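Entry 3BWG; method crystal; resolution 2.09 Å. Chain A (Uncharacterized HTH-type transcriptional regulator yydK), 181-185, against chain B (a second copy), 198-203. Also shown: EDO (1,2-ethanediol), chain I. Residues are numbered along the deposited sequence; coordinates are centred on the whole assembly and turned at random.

Chain A (181-185) HVGQL
Chain B, residues 198-203: GLPKLY

Two strand segments from two copies of the same protein, residues 181-184 of chain A and 200-203 of chain B, run roughly antiparallel, their N-to-C directions 151° apart and their axes 6.3 Å apart at closest approach. No hydrogen bond links them; the contact is made mainly by side chains, with one carbonyl oxygen also in contact, and buries 259 Å² in all. The register sets the CA of Val A182 6.5 Å from the CA of Leu B202, and the CA of Gly A183 6.0 Å from the CA of Pro B200.

Chain B covers 75 Å² of Val A182 (phi/psi -116/135), the largest share of any residue. Its CA-to-CB bond points toward chain B, and with chi1 t (172°) its two methyls reach alternate residues: CG1 lies 3.5 Å from CB of Pro B200, and CG2 3.5 Å from CB of Leu B202. A short, beta-branched side chain suits an extended backbone and reaches both partners at once.

Pro B200 (-69/149) is buried, 67 Å² of it under chain A. Its ring, puckered C-gamma exo, is a compact apolar block whose CG approaches O of Gly A183 at 3.4 Å and CG of Gln A184 at 3.6 Å. Gly A183 (-158/-159) thus meets the ring through its backbone; a CB would point away from chain B with room for it, so this contact does not itself require glycine.

Of Gln A184 (-102/137), 45 Å² is covered. Its CA-to-CB bond points sideways, but chi1 m, chi2 t and chi3 -80° carry its end nearer chain B, where NE2, hydrogen-bonded elsewhere in the structure, comes 3.8 Å from CD2 of Leu B199 (-68/160; chi1 m, chi2 t).

The CA-to-CB bond of Leu B202 (-91/127; chi1 t, chi2 p) points toward chain A, that of Lys B201 (-144/149; chi1 p, chi2 t, chi3 t, chi4 -143°) away, as strand alternation expects. N of Leu B202 donates a hydrogen bond to O2 of an ethanediol (2.7 Å).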

# COMPACT_ATOMS: atom_id res chain seq x y z
N HIS A 181 11.32 3.11 4.51
CA HIS A 181 12.71 2.79 4.57
C HIS A 181 12.88 2.12 5.94
O HIS A 181 12.09 2.35 6.83
CB HIS A 181 13.59 4.06 4.47
CG HIS A 181 13.05 5.12 3.54
ND1 HIS A 181 11.97 5.93 3.86
CD2 HIS A 181 13.45 5.50 2.30
CE1 HIS A 181 11.76 6.78 2.87
NE2 HIS A 181 12.63 6.53 1.91
N VAL A 182 13.89 1.27 6.08
CA VAL A 182 14.25 0.69 7.36
C VAL A 182 15.66 1.16 7.71
O VAL A 182 16.54 1.17 6.84
CB VAL A 182 14.18 -0.84 7.34
CG1 VAL A 182 14.75 -1.43 8.62
CG2 VAL A 182 12.71 -1.27 7.23
N GLY A 183 15.85 1.57 8.97
CA GLY A 183 17.19 1.88 9.46
C GLY A 183 17.38 1.83 10.96
O GLY A 183 16.61 1.19 11.68
N GLN A 184 18.44 2.51 11.42
CA GLN A 184 18.81 2.56 12.82
C GLN A 184 18.37 3.89 13.41
O GLN A 184 18.50 4.93 12.76
CB GLN A 184 20.32 2.37 12.97
CG GLN A 184 20.72 0.95 12.59
CD GLN A 184 22.17 0.62 12.84
OE1 GLN A 184 23.05 0.98 12.06
NE2 GLN A 184 22.41 -0.13 13.89
N LEU A 185 17.81 3.86 14.63
CA LEU A 185 17.46 5.11 15.33
C LEU A 185 18.71 5.99 15.59
O LEU A 185 19.78 5.48 15.83
CB LEU A 185 16.80 4.76 16.66
CG LEU A 185 15.40 4.17 16.62
CD1 LEU A 185 15.13 3.48 17.95
CD2 LEU A 185 14.38 5.28 16.34
N GLY B 198 21.33 -8.49 14.64
CA GLY B 198 20.97 -7.34 15.45
C GLY B 198 20.70 -6.09 14.64
O GLY B 198 20.05 -5.17 15.11
N LEU B 199 21.20 -6.06 13.41
CA LEU B 199 20.88 -4.96 12.49
C LEU B 199 19.40 -5.02 12.12
O LEU B 199 18.76 -6.07 12.31
CB LEU B 199 21.83 -4.96 11.27
CG LEU B 199 23.31 -4.71 11.64
CD1 LEU B 199 24.21 -4.89 10.43
CD2 LEU B 199 23.54 -3.32 12.25
N PRO B 200 18.83 -3.89 11.63
CA PRO B 200 17.39 -3.77 11.34
C PRO B 200 16.94 -4.60 10.15
O PRO B 200 17.71 -4.81 9.18
CB PRO B 200 17.23 -2.28 10.99
CG PRO B 200 18.48 -1.63 11.42
CD PRO B 200 19.55 -2.65 11.33
N LYS B 201 15.69 -5.05 10.20
CA LYS B 201 15.04 -5.66 9.02
C LYS B 201 13.56 -5.29 8.98
O LYS B 201 12.92 -5.09 10.02
CB LYS B 201 15.15 -7.20 9.04
CG LYS B 201 14.61 -7.76 10.34
CD LYS B 201 14.19 -9.18 10.27
CE LYS B 201 13.37 -9.50 11.48
NZ LYS B 201 13.65 -10.85 11.95
N LEU B 202 13.06 -5.19 7.77
CA LEU B 202 11.64 -5.22 7.52
C LEU B 202 11.25 -6.67 7.27
O LEU B 202 11.87 -7.38 6.47
CB LEU B 202 11.28 -4.37 6.31
CG LEU B 202 9.81 -4.19 5.93
CD1 LEU B 202 8.90 -3.59 7.06
CD2 LEU B 202 9.72 -3.42 4.56
N TYR B 203 10.26 -7.09 8.03
CA TYR B 203 9.79 -8.44 8.02
C TYR B 203 8.32 -8.44 7.64
O TYR B 203 7.48 -7.90 8.34
CB TYR B 203 10.02 -9.07 9.41
CG TYR B 203 9.33 -10.40 9.53
CD1 TYR B 203 9.66 -11.44 8.65
CD2 TYR B 203 8.31 -10.62 10.46
CE1 TYR B 203 9.00 -12.67 8.69
CE2 TYR B 203 7.65 -11.87 10.53
CZ TYR B 203 8.02 -12.88 9.63
OH TYR B 203 7.46 -14.14 9.64
C1 EDO I . 14.49 -2.75 4.62
O1 EDO I . 13.84 -2.56 3.40
C2 EDO I . 14.41 -4.23 4.88
O2 EDO I . 15.01 -4.39 6.13